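Local atomic coordinates of Ala-tRNApro hydrolase ProX (Aeropyrum pernix, PDB entry 1WDV), a protein that probably hydrolyses wrongly charged alanyl-tRNA(Pro), acting in trans as an editing partner of prolyl-tRNA synthetase. Residues L18-K23 with R127-L132. Residues are numbered along the deposited sequence; the frame is centred on the assembly and turned at random.
Sequences LLIMQK and RENALL
An antiparallel pairing joins edge strand 17-20 to 130-134, the central strand of a three-stranded sheet; 130-134 pairs on its other side with 121-124, through backbone hydrogen bonds between Leu-132 and Gly-123. The short strand axes run at 150°. Leu-19 and Leu-131 form the hydrogen-bonded pair: Leu-19 N to Leu-131 O and Leu-131 N to Leu-19 O are both 2.8 Å, with N-H...O angles nearly straight and each donor in its acceptor's carbonyl plane. The pairing outlasts the strand, since Met-21 N donates to Asn-129 O (2.8 Å) where the type I turn Arg-127 to Ala-130 ends. Met-21, modelled as selenomethionine, runs outward: CB passes Asn-129 O, CG is 3.8 Å from both Asn-129 O and Leu-131 CD1, and bends at chi2 (-65°) and chi3 bring SE to 3.7 Å from Leu-131 CD1, the side chains crossing obliquely. Leu-19 and Leu-131 share one face of the sheet and touch Leu-35 of helix 28-35; the bent Met-21 chain reaches Leu-131 on that side and touches Leu-34. On the opposite face Ile-20 CD1 packs on Ala-130 CB (3.9 Å), and Leu-18 CD2 touches Leu-132 CD1, near helix 4-12. Asn-129 takes the crowded first torsion (chi1 71°), CG between N and carbonyl carbon, laying its amide alongside Ile-20. There ND2 sits 3.7 Å from Ile-20 CG2 and donates to a water that itself donates to Gln-22 O (2.9 Å).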
loop_
_atom_site.group_PDB
_atom_site.type_symbol
_atom_site.label_atom_id
_atom_site.label_comp_id
_atom_site.label_asym_id
_atom_site.label_seq_id
_atom_site.Cartn_x
_atom_site.Cartn_y
_atom_site.Cartn_z
ATOM N N LEU A 18 -1.294 12.488 -7.388
ATOM C CA LEU A 18 -2.419 12.205 -6.494
ATOM C C LEU A 18 -3.703 12.506 -7.274
ATOM O O LEU A 18 -3.859 13.602 -7.840
ATOM C CB LEU A 18 -2.387 13.072 -5.229
ATOM C CG LEU A 18 -1.422 12.708 -4.102
ATOM C CD1 LEU A 18 -1.668 13.671 -2.958
ATOM C CD2 LEU A 18 -1.640 11.251 -3.639
ATOM N N LEU A 19 -4.609 11.540 -7.328
ATOM C CA LEU A 19 -5.876 11.712 -8.026
ATOM C C LEU A 19 -6.914 11.843 -6.934
ATOM O O LEU A 19 -6.867 11.128 -5.932
ATOM C CB LEU A 19 -6.164 10.518 -8.923
ATOM C CG LEU A 19 -5.139 10.280 -10.045
ATOM C CD1 LEU A 19 -5.634 9.127 -10.877
ATOM C CD2 LEU A 19 -4.938 11.544 -10.917
ATOM N N ILE A 20 -7.858 12.762 -7.113
ATOM C CA ILE A 20 -8.861 13.001 -6.071
ATOM C C ILE A 20 -10.249 12.524 -6.426
ATOM O O ILE A 20 -10.756 12.844 -7.487
ATOM C CB ILE A 20 -8.950 14.520 -5.789
ATOM C CG1 ILE A 20 -7.544 15.095 -5.595
ATOM C CG2 ILE A 20 -9.839 14.770 -4.581
ATOM C CD1 ILE A 20 -6.753 14.426 -4.485
HETATM N N MSE A 21 -10.873 11.761 -5.536
HETATM C CA MSE A 21 -12.234 11.273 -5.754
HETATM C C MSE A 21 -13.152 12.276 -5.046
HETATM O O MSE A 21 -12.928 12.627 -3.906
HETATM C CB MSE A 21 -12.379 9.885 -5.135
HETATM C CG MSE A 21 -11.257 8.942 -5.551
HETATM SE SE MSE A 21 -11.334 8.603 -7.436
HETATM C CE MSE A 21 -13.078 8.149 -7.294
ATOM N N GLN A 22 -14.188 12.750 -5.723
ATOM C CA GLN A 22 -15.067 13.745 -5.114
ATOM C C GLN A 22 -15.634 13.243 -3.778
ATOM O O GLN A 22 -15.723 13.993 -2.798
ATOM C CB GLN A 22 -16.183 14.104 -6.092
ATOM C CG GLN A 22 -16.920 15.357 -5.686
ATOM C CD GLN A 22 -18.135 15.035 -4.859
ATOM O OE1 GLN A 22 -18.925 14.171 -5.242
ATOM N NE2 GLN A 22 -18.302 15.729 -3.714
ATOM N N LYS A 23 -16.029 11.977 -3.756
ATOM C CA LYS A 23 -16.505 11.337 -2.542
ATOM C C LYS A 23 -15.569 10.151 -2.351
ATOM O O LYS A 23 -15.214 9.472 -3.305
ATOM C CB LYS A 23 -17.944 10.851 -2.711
ATOM C CG LYS A 23 -18.933 12.011 -2.751
ATOM C CD LYS A 23 -20.343 11.559 -3.040
ATOM C CE LYS A 23 -21.282 12.759 -3.102
ATOM N NZ LYS A 23 -22.695 12.288 -3.214
ATOM N N ARG A 127 -5.091 10.359 2.166
ATOM C CA ARG A 127 -6.404 10.852 2.604
ATOM C C ARG A 127 -7.414 9.859 2.031
ATOM O O ARG A 127 -7.136 9.189 1.031
ATOM C CB ARG A 127 -6.689 12.239 2.029
ATOM C CG ARG A 127 -5.703 13.324 2.422
ATOM C CD ARG A 127 -5.802 13.688 3.899
ATOM N NE ARG A 127 -4.886 14.780 4.245
ATOM C CZ ARG A 127 -4.662 15.220 5.483
ATOM N NH1 ARG A 127 -5.287 14.665 6.519
ATOM N NH2 ARG A 127 -3.803 16.214 5.687
ATOM N N GLU A 128 -8.577 9.767 2.660
ATOM C CA GLU A 128 -9.628 8.852 2.229
ATOM C C GLU A 128 -10.068 9.084 0.791
ATOM O O GLU A 128 -10.510 8.151 0.116
ATOM C CB GLU A 128 -10.851 8.991 3.144
ATOM C CG GLU A 128 -10.705 8.366 4.521
ATOM C CD GLU A 128 -10.777 6.843 4.489
ATOM O OE1 GLU A 128 -11.252 6.290 3.468
ATOM O OE2 GLU A 128 -10.373 6.200 5.492
ATOM N N ASN A 129 -9.960 10.325 0.322
ATOM C CA ASN A 129 -10.388 10.667 -1.035
ATOM C C ASN A 129 -9.259 10.821 -2.054
ATOM O O ASN A 129 -9.476 11.326 -3.159
ATOM C CB ASN A 129 -11.197 11.969 -0.998
ATOM C CG ASN A 129 -10.339 13.185 -0.705
ATOM O OD1 ASN A 129 -9.230 13.074 -0.184
ATOM N ND2 ASN A 129 -10.858 14.367 -1.022
ATOM N N ALA A 130 -8.051 10.384 -1.709
ATOM C CA ALA A 130 -6.958 10.560 -2.648
ATOM C C ALA A 130 -6.305 9.240 -2.970
ATOM O O ALA A 130 -6.076 8.420 -2.084
ATOM C CB ALA A 130 -5.888 11.530 -2.068
ATOM N N LEU A 131 -6.054 9.030 -4.257
ATOM C CA LEU A 131 -5.372 7.844 -4.719
ATOM C C LEU A 131 -4.005 8.230 -5.290
ATOM O O LEU A 131 -3.868 9.235 -5.988
ATOM C CB LEU A 131 -6.208 7.147 -5.797
ATOM C CG LEU A 131 -7.542 6.613 -5.257
ATOM C CD1 LEU A 131 -8.524 6.478 -6.421
ATOM C CD2 LEU A 131 -7.334 5.265 -4.587
ATOM N N LEU A 132 -2.983 7.428 -4.994
ATOM C CA LEU A 132 -1.648 7.707 -5.512
ATOM C C LEU A 132 -1.411 6.883 -6.767
ATOM O O LEU A 132 -1.426 5.649 -6.717
ATOM C CB LEU A 132 -0.586 7.313 -4.479
ATOM C CG LEU A 132 0.887 7.367 -4.927
ATOM C CD1 LEU A 132 1.271 8.812 -5.208
ATOM C CD2 LEU A 132 1.772 6.771 -3.826
HETATM O O HOH W 1 -13.176 15.261 -2.436
#